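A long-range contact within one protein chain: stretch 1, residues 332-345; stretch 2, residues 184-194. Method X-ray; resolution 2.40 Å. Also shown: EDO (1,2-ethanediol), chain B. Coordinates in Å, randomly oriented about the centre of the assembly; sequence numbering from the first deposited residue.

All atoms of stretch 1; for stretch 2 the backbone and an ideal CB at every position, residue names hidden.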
ATOM      1  N   PRO A 332      22.355 -35.115   3.247  1.00 36.04           N
ATOM      2  CA  PRO A 332      22.898 -33.900   3.872  1.00 34.95           C
ATOM      3  C   PRO A 332      23.531 -32.985   2.838  1.00 37.21           C
ATOM      4  O   PRO A 332      24.321 -33.445   1.991  1.00 33.36           O
ATOM      5  CB  PRO A 332      23.959 -34.435   4.830  1.00 28.89           C
ATOM      6  CG  PRO A 332      23.463 -35.800   5.176  1.00 33.86           C
ATOM      7  CD  PRO A 332      22.829 -36.334   3.929  1.00 35.31           C
ATOM      8  N   GLY A 333      23.193 -31.701   2.921  1.00 37.39           N
ATOM      9  CA  GLY A 333      23.548 -30.760   1.885  1.00 30.52           C
ATOM     10  C   GLY A 333      24.194 -29.517   2.422  1.00 32.10           C
ATOM     11  O   GLY A 333      24.526 -29.430   3.591  1.00 34.86           O
ATOM     12  N   ILE A 334      24.386 -28.552   1.533  1.00 32.68           N
ATOM     13  CA  ILE A 334      25.087 -27.314   1.831  1.00 30.10           C
ATOM     14  C   ILE A 334      24.372 -26.171   1.117  1.00 31.47           C
ATOM     15  O   ILE A 334      24.021 -26.293  -0.059  1.00 31.41           O
ATOM     16  CB  ILE A 334      26.562 -27.360   1.370  1.00 28.94           C
ATOM     17  CG1 ILE A 334      27.268 -28.611   1.899  1.00 30.16           C
ATOM     18  CG2 ILE A 334      27.318 -26.093   1.773  1.00 25.66           C
ATOM     19  CD1 ILE A 334      28.665 -28.781   1.339  1.00 27.66           C
ATOM     20  N   SER A 335      24.159 -25.071   1.829  1.00 27.63           N
ATOM     21  CA  SER A 335      23.524 -23.887   1.267  1.00 27.81           C
ATOM     22  C   SER A 335      24.434 -22.674   1.460  1.00 31.85           C
ATOM     23  O   SER A 335      24.881 -22.395   2.576  1.00 36.16           O
ATOM     24  CB  SER A 335      22.168 -23.644   1.928  1.00 34.12           C
ATOM     25  OG  SER A 335      21.490 -22.531   1.375  1.00 33.61           O
ATOM     26  N   LEU A 336      24.727 -21.974   0.367  1.00 28.01           N
ATOM     27  CA  LEU A 336      25.530 -20.760   0.414  1.00 29.95           C
ATOM     28  C   LEU A 336      24.673 -19.507   0.111  1.00 33.63           C
ATOM     29  O   LEU A 336      24.119 -19.361  -0.996  1.00 34.13           O
ATOM     30  CB  LEU A 336      26.704 -20.863  -0.579  1.00 25.58           C
ATOM     31  CG  LEU A 336      27.567 -19.604  -0.749  1.00 27.04           C
ATOM     32  CD1 LEU A 336      28.259 -19.199   0.573  1.00 26.71           C
ATOM     33  CD2 LEU A 336      28.604 -19.774  -1.857  1.00 22.61           C
ATOM     34  N   HIS A 337      24.552 -18.616   1.089  1.00 28.57           N
ATOM     35  CA  HIS A 337      23.777 -17.401   0.899  1.00 22.03           C
ATOM     36  C   HIS A 337      24.692 -16.227   0.561  1.00 21.95           C
ATOM     37  O   HIS A 337      25.619 -15.928   1.298  1.00 29.27           O
ATOM     38  CB  HIS A 337      22.930 -17.124   2.148  1.00 24.51           C
ATOM     39  CG  HIS A 337      22.034 -18.279   2.529  1.00 31.42           C
ATOM     40  ND1 HIS A 337      20.770 -18.461   1.994  1.00 34.62           N
ATOM     41  CD2 HIS A 337      22.235 -19.328   3.364  1.00 24.08           C
ATOM     42  CE1 HIS A 337      20.226 -19.555   2.495  1.00 28.77           C
ATOM     43  NE2 HIS A 337      21.095 -20.100   3.333  1.00 28.34           N
ATOM     44  N   LEU A 338      24.424 -15.558  -0.557  1.00 26.34           N
ATOM     45  CA  LEU A 338      25.292 -14.483  -1.043  1.00 26.81           C
ATOM     46  C   LEU A 338      25.079 -13.116  -0.364  1.00 33.10           C
ATOM     47  O   LEU A 338      24.995 -12.065  -1.030  1.00 31.12           O
ATOM     48  CB  LEU A 338      25.113 -14.337  -2.545  1.00 23.18           C
ATOM     49  CG  LEU A 338      25.464 -15.630  -3.274  1.00 27.64           C
ATOM     50  CD1 LEU A 338      25.434 -15.398  -4.792  1.00 25.91           C
ATOM     51  CD2 LEU A 338      26.807 -16.163  -2.800  1.00 22.05           C
ATOM     52  N   ILE A 339      24.990 -13.151   0.963  1.00 22.09           N
ATOM     53  CA  ILE A 339      25.027 -11.966   1.799  1.00 22.56           C
ATOM     54  C   ILE A 339      25.839 -12.285   3.043  1.00 25.78           C
ATOM     55  O   ILE A 339      26.058 -13.450   3.362  1.00 22.61           O
ATOM     56  CB  ILE A 339      23.625 -11.493   2.212  1.00 25.14           C
ATOM     57  CG1 ILE A 339      22.909 -12.592   3.015  1.00 26.99           C
ATOM     58  CG2 ILE A 339      22.811 -11.083   0.988  1.00 23.26           C
ATOM     59  CD1 ILE A 339      21.519 -12.207   3.421  1.00 25.60           C
ATOM     60  N   ALA A 340      26.289 -11.253   3.744  1.00 29.39           N
ATOM     61  CA  ALA A 340      26.961 -11.461   5.022  1.00 29.84           C
ATOM     62  C   ALA A 340      26.000 -12.089   6.022  1.00 30.49           C
ATOM     63  O   ALA A 340      24.789 -11.832   5.957  1.00 32.91           O
ATOM     64  CB  ALA A 340      27.484 -10.157   5.553  1.00 29.17           C
ATOM     65  N   LYS A 341      26.521 -12.894   6.947  1.00 32.38           N
ATOM     66  CA  LYS A 341      25.669 -13.552   7.947  1.00 32.37           C
ATOM     67  C   LYS A 341      24.867 -12.557   8.811  1.00 32.36           C
ATOM     68  O   LYS A 341      23.668 -12.756   9.063  1.00 33.29           O
ATOM     69  CB  LYS A 341      26.498 -14.455   8.850  1.00 29.18           C
ATOM     70  CG  LYS A 341      25.643 -15.230   9.825  1.00 32.94           C
ATOM     71  CD  LYS A 341      26.506 -16.129  10.672  1.00 45.25           C
ATOM     72  CE  LYS A 341      25.681 -17.039  11.560  1.00 50.95           C
ATOM     73  NZ  LYS A 341      26.583 -18.004  12.255  1.00 58.46           N
ATOM     74  N   GLU A 342      25.511 -11.478   9.240  1.00 32.14           N
ATOM     75  CA  GLU A 342      24.852 -10.494  10.104  1.00 41.40           C
ATOM     76  C   GLU A 342      23.687  -9.777   9.387  1.00 41.88           C
ATOM     77  O   GLU A 342      22.713  -9.363  10.026  1.00 42.03           O
ATOM     78  CB  GLU A 342      25.880  -9.487  10.613  1.00 54.10           C
ATOM     79  CG  GLU A 342      26.638  -8.801   9.497  1.00 74.82           C
ATOM     80  CD  GLU A 342      27.694  -7.837   9.994  1.00 95.40           C
ATOM     81  OE1 GLU A 342      28.826  -7.887   9.468  1.00105.37           O
ATOM     82  OE2 GLU A 342      27.386  -7.020  10.893  1.00107.14           O
ATOM     83  N   GLN A 343      23.779  -9.639   8.065  1.00 35.58           N
ATOM     84  CA  GLN A 343      22.674  -9.080   7.289  1.00 35.31           C
ATOM     85  C   GLN A 343      21.538 -10.091   7.192  1.00 33.52           C
ATOM     86  O   GLN A 343      20.366  -9.719   7.203  1.00 35.01           O
ATOM     87  CB  GLN A 343      23.131  -8.675   5.887  1.00 35.71           C
ATOM     88  CG  GLN A 343      24.209  -7.612   5.900  1.00 42.53           C
ATOM     89  CD  GLN A 343      24.653  -7.156   4.510  1.00 48.57           C
ATOM     90  OE1 GLN A 343      24.095  -7.552   3.489  1.00 43.42           O
ATOM     91  NE2 GLN A 343      25.679  -6.317   4.481  1.00 61.24           N
ATOM     92  N   ALA A 344      21.891 -11.369   7.081  1.00 29.79           N
ATOM     93  CA  ALA A 344      20.891 -12.422   7.076  1.00 30.83           C
ATOM     94  C   ALA A 344      20.133 -12.429   8.414  1.00 32.82           C
ATOM     95  O   ALA A 344      18.914 -12.601   8.437  1.00 33.69           O
ATOM     96  CB  ALA A 344      21.535 -13.785   6.801  1.00 25.34           C
ATOM     97  N   GLU A 345      20.857 -12.189   9.509  1.00 31.06           N
ATOM     98  CA  GLU A 345      20.266 -12.189  10.845  1.00 33.37           C
ATOM     99  C   GLU A 345      19.336 -11.007  11.082  1.00 33.83           C
ATOM    100  O   GLU A 345      18.513 -11.050  11.983  1.00 41.62           O
ATOM    101  CB  GLU A 345      21.368 -12.203  11.903  1.00 32.17           C
ATOM    102  CG  GLU A 345      22.138 -13.516  11.904  1.00 40.84           C
ATOM    103  CD  GLU A 345      23.382 -13.514  12.786  1.00 50.91           C
ATOM    104  OE1 GLU A 345      23.819 -12.423  13.217  1.00 56.24           O
ATOM    105  OE2 GLU A 345      23.926 -14.617  13.033  1.00 54.63           O
ATOM    106  N   UNK A 184      16.963 -33.448   5.301  1.00 41.04           N
ATOM    107  CA  UNK A 184      18.300 -33.664   5.800  1.00 37.04           C
ATOM    108  C   UNK A 184      18.900 -32.368   6.292  1.00 36.35           C
ATOM    109  O   UNK A 184      18.528 -31.299   5.830  1.00 40.37           O
ATOM    110  CB  UNK A 184      19.185 -34.287   4.718  1.00 37.04           C
ATOM    111  N   UNK A 185      19.814 -32.456   7.266  1.00 37.79           N
ATOM    112  CA  UNK A 185      20.523 -31.243   7.665  1.00 35.17           C
ATOM    113  C   UNK A 185      21.276 -30.600   6.510  1.00 36.37           C
ATOM    114  O   UNK A 185      21.865 -31.264   5.653  1.00 34.99           O
ATOM    115  CB  UNK A 185      21.499 -31.559   8.800  1.00 35.17           C
ATOM    116  N   UNK A 186      21.229 -29.278   6.498  1.00 34.16           N
ATOM    117  CA  UNK A 186      21.942 -28.500   5.516  1.00 32.87           C
ATOM    118  C   UNK A 186      22.852 -27.494   6.207  1.00 32.19           C
ATOM    119  O   UNK A 186      22.407 -26.670   6.990  1.00 33.93           O
ATOM    120  CB  UNK A 186      20.963 -27.792   4.577  1.00 32.87           C
ATOM    121  N   UNK A 187      24.139 -27.554   5.906  1.00 31.54           N
ATOM    122  CA  UNK A 187      25.060 -26.586   6.468  1.00 32.17           C
ATOM    123  C   UNK A 187      24.845 -25.253   5.766  1.00 32.99           C
ATOM    124  O   UNK A 187      24.720 -25.222   4.538  1.00 34.19           O
ATOM    125  CB  UNK A 187      26.510 -27.056   6.332  1.00 32.17           C
ATOM    126  N   UNK A 188      24.789 -24.168   6.544  1.00 27.19           N
ATOM    127  CA  UNK A 188      24.501 -22.831   6.030  1.00 26.47           C
ATOM    128  C   UNK A 188      25.747 -21.967   6.036  1.00 31.52           C
ATOM    129  O   UNK A 188      26.341 -21.759   7.086  1.00 36.83           O
ATOM    130  CB  UNK A 188      23.397 -22.164   6.853  1.00 26.47           C
ATOM    131  N   UNK A 189      26.122 -21.441   4.872  1.00 28.60           N
ATOM    132  CA  UNK A 189      27.311 -20.591   4.736  1.00 29.72           C
ATOM    133  C   UNK A 189      26.935 -19.225   4.162  1.00 30.77           C
ATOM    134  O   UNK A 189      25.888 -19.064   3.545  1.00 33.92           O
ATOM    135  CB  UNK A 189      28.355 -21.267   3.845  1.00 29.72           C
ATOM    136  N   UNK A 190      27.786 -18.236   4.384  1.00 28.40           N
ATOM    137  CA  UNK A 190      27.485 -16.873   3.982  1.00 24.89           C
ATOM    138  C   UNK A 190      28.685 -16.259   3.319  1.00 25.23           C
ATOM    139  O   UNK A 190      29.818 -16.568   3.675  1.00 32.59           O
ATOM    140  CB  UNK A 190      27.045 -16.029   5.180  1.00 24.89           C
ATOM    141  N   UNK A 191      28.424 -15.423   2.322  1.00 26.99           N
ATOM    142  CA  UNK A 191      29.440 -14.834   1.472  1.00 25.50           C
ATOM    143  C   UNK A 191      28.878 -13.581   0.836  1.00 27.90           C
ATOM    144  O   UNK A 191      28.128 -13.667  -0.134  1.00 29.48           O
ATOM    145  CB  UNK A 191      29.915 -15.824   0.407  1.00 25.50           C
ATOM    146  N   UNK A 192      29.241 -12.407   1.366  1.00 26.96           N
ATOM    147  CA  UNK A 192      28.756 -11.174   0.737  1.00 31.91           C
ATOM    148  C   UNK A 192      29.392 -11.005  -0.627  1.00 34.06           C
ATOM    149  O   UNK A 192      30.515 -11.460  -0.790  1.00 33.69           O
ATOM    150  CB  UNK A 192      29.052  -9.956   1.615  1.00 31.91           C
ATOM    151  N   UNK A 193      28.692 -10.390  -1.584  1.00 36.66           N
ATOM    152  CA  UNK A 193      29.273 -10.112  -2.898  1.00 29.79           C
ATOM    153  C   UNK A 193      30.018  -8.785  -2.842  1.00 31.45           C
ATOM    154  O   UNK A 193      29.540  -7.826  -2.243  1.00 28.54           O
ATOM    155  CB  UNK A 193      28.195 -10.083  -3.983  1.00 29.79           C
ATOM    156  N   UNK A 194      31.207  -8.728  -3.453  1.00 33.03           N
ATOM    157  CA  UNK A 194      31.951  -7.466  -3.401  1.00 33.37           C
ATOM    158  C   UNK A 194      31.268  -6.329  -4.169  1.00 36.48           C
ATOM    159  O   UNK A 194      30.633  -6.555  -5.203  1.00 34.48           O
ATOM    160  CB  UNK A 194      33.360  -7.679  -3.958  1.00 33.37           C
TER
HETATM  161  C1  EDO B 901      32.461 -22.468  -0.603  1.00 51.30           C
HETATM  162  O1  EDO B 901      31.887 -22.537   0.678  1.00 49.72           O
HETATM  163  C2  EDO B 901      32.386 -21.023  -1.111  1.00 51.35           C
HETATM  164  O2  EDO B 901      33.016 -20.124  -0.189  1.00 48.91           O

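Residues 186–190 form a strand parallel to strand 333–337; as in any beta strand, alternate CB atoms fall on the two faces of the sheet, one shared with Ser-335 and His-337, the other with Ile-334 and Leu-336.

At position 184 the CB points toward stretch 1, 3.6 Å from Pro-332 N. A flat or aliphatic side chain would suit the proline ring; the residue is Phe-184, whose CD1 lies 3.5 Å from Pro-332 CD. Position 185 points sideways, its CB 5.5 Å from Pro-332 CB, and its phi of -58° admits proline among many others. Pro-185 contributes chiefly its carbonyl, accepting a hydrogen bond from Gly-333 N (N to O, 3.1 Å).

The CB of 186 lies on the Ser-335 face, beside Gly-333, which has no side chain. A beta-branched or other small apolar residue fits; Val-186 places CG1 3.7 Å from Ser-335 CB.

Position 187 turns to the face of Ile-334, its CB 4.1 Å from Gly-333 O, and tolerates many residues, polar ones included. The carboxylate of Glu-187 pairs with the side chain of position 189, while its backbone N donates to Gly-333 O (3.0 Å) and its O accepts from Ser-335 N (2.8 Å).

At 188 the CB sits 4.6 Å from His-337 CD2, and the imidazole NE2 invites a long polar side chain able to reach it. Arg-188 folds through three m rotamers so that NE donates to His-337 NE2 (3.1 Å).

The CB of 189 is 3.9 Å from Leu-336 CD1, and Ile-334 lies further along the same face, so a long side chain with an aliphatic stem would suit. Arg-189 extends until its guanidinium has Ile-334 CG2 over one face (NE to CG2, 3.7 Å). NE also forms a salt bridge with Glu-187 OE2 (2.5 Å).

Position 190 faces His-337, with Lys-341 and Ala-344 of the helix beyond; its CB is 3.6 Å from Lys-341 N. A broad side chain, aromatic or large aliphatic, could fill this space. Tyr-190 packs CE1 3.5 Å from Ala-344 CB, and Lys-341 CA lies over its ring face, 4.1 Å from the centroid. The His-337 ring is nearly parallel but slid apart.

At 191 the sideways CB is near Leu-336 and Leu-338, favouring an aliphatic residue. Leu-191 does this, its CB 3.8 Å from Leu-336 CD1, and its N donates to His-337 O (3.0 Å). Position 192, with phi -68° and CB close to Ala-340, accepts proline or a small apolar residue; Pro-192 CB lies 4.2 Å from Ala-340 CB. At 193 the CB points sideways, 4.8 Å from Leu-338 O, and a medium-sized aliphatic side chain could reach Leu-338; Leu-193 CG approaches Leu-338 CB at 4.0 Å. Position 194 is unconstrained here; it is Pro-194.

Stretch 2 (184-194) FPVERRYLPLP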
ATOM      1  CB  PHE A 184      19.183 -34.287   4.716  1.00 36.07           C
ATOM      2  CG  PHE A 184      18.829 -35.705   4.400  1.00 35.94           C
ATOM      3  CD1 PHE A 184      19.494 -36.739   5.020  1.00 37.89           C
ATOM      4  CD2 PHE A 184      17.809 -36.007   3.505  1.00 36.42           C
ATOM      5  CE1 PHE A 184      19.161 -38.057   4.750  1.00 36.00           C
ATOM      6  CE2 PHE A 184      17.476 -37.318   3.234  1.00 38.27           C
ATOM      7  CZ  PHE A 184      18.158 -38.347   3.860  1.00 33.87           C
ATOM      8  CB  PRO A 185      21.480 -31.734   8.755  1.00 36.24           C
ATOM      9  CG  PRO A 185      21.455 -33.247   8.654  1.00 38.91           C
ATOM     10  CD  PRO A 185      20.113 -33.590   8.157  1.00 35.13           C
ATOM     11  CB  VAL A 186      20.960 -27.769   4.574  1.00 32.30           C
ATOM     12  CG1 VAL A 186      21.720 -26.906   3.594  1.00 27.81           C
ATOM     13  CG2 VAL A 186      20.046 -28.781   3.846  1.00 26.32           C
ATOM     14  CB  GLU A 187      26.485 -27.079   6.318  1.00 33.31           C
ATOM     15  CG  GLU A 187      27.532 -26.166   6.885  1.00 42.13           C
ATOM     16  CD  GLU A 187      28.875 -26.400   6.235  1.00 52.17           C
ATOM     17  OE1 GLU A 187      29.126 -27.537   5.797  1.00 65.99           O
ATOM     18  OE2 GLU A 187      29.685 -25.458   6.149  1.00 57.31           O
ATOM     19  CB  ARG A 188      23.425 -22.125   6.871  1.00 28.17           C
ATOM     20  CG  ARG A 188      22.207 -22.972   7.266  1.00 29.61           C
ATOM     21  CD  ARG A 188      21.171 -22.968   6.189  1.00 33.30           C
ATOM     22  NE  ARG A 188      20.671 -21.620   5.951  1.00 36.21           N
ATOM     23  CZ  ARG A 188      19.577 -21.117   6.514  1.00 38.08           C
ATOM     24  NH1 ARG A 188      18.838 -21.856   7.343  1.00 34.69           N
ATOM     25  NH2 ARG A 188      19.216 -19.874   6.233  1.00 38.10           N
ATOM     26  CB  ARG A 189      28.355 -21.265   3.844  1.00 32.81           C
ATOM     27  CG  ARG A 189      28.755 -22.672   4.316  1.00 33.96           C
ATOM     28  CD  ARG A 189      29.709 -23.337   3.334  1.00 36.78           C
ATOM     29  NE  ARG A 189      30.061 -24.695   3.755  1.00 37.84           N
ATOM     30  CZ  ARG A 189      30.794 -25.536   3.033  1.00 34.35           C
ATOM     31  NH1 ARG A 189      31.241 -25.174   1.841  1.00 36.22           N
ATOM     32  NH2 ARG A 189      31.061 -26.749   3.492  1.00 32.82           N
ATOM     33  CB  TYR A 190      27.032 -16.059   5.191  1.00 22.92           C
ATOM     34  CG  TYR A 190      25.715 -16.588   5.724  1.00 28.47           C
ATOM     35  CD1 TYR A 190      24.502 -16.093   5.249  1.00 27.51           C
ATOM     36  CD2 TYR A 190      25.674 -17.633   6.658  1.00 25.44           C
ATOM     37  CE1 TYR A 190      23.264 -16.587   5.727  1.00 27.51           C
ATOM     38  CE2 TYR A 190      24.431 -18.142   7.143  1.00 23.44           C
ATOM     39  CZ  TYR A 190      23.237 -17.616   6.663  1.00 29.66           C
ATOM     40  OH  TYR A 190      22.016 -18.105   7.104  1.00 32.63           O
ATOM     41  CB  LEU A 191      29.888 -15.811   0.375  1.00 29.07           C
ATOM     42  CG  LEU A 191      30.938 -15.208  -0.583  1.00 35.76           C
ATOM     43  CD1 LEU A 191      32.323 -15.062   0.100  1.00 28.02           C
ATOM     44  CD2 LEU A 191      31.069 -16.006  -1.878  1.00 33.05           C
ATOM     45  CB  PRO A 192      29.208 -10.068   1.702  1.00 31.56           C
ATOM     46  CG  PRO A 192      30.393 -10.650   2.405  1.00 32.53           C
ATOM     47  CD  PRO A 192      30.168 -12.144   2.481  1.00 27.58           C
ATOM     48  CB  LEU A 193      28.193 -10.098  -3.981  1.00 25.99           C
ATOM     49  CG  LEU A 193      27.400 -11.410  -4.001  1.00 26.55           C
ATOM     50  CD1 LEU A 193      26.254 -11.382  -4.976  1.00 24.43           C
ATOM     51  CD2 LEU A 193      28.336 -12.579  -4.320  1.00 26.27           C
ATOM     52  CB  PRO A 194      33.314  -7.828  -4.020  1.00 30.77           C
ATOM     53  CG  PRO A 194      33.075  -9.052  -4.783  1.00 35.53           C
ATOM     54  CD  PRO A 194      31.956  -9.796  -4.126  1.00 32.20           C
TER
HETATM   55  O   HOH W   1      26.126  -9.488  -0.812  1.00 29.49           O
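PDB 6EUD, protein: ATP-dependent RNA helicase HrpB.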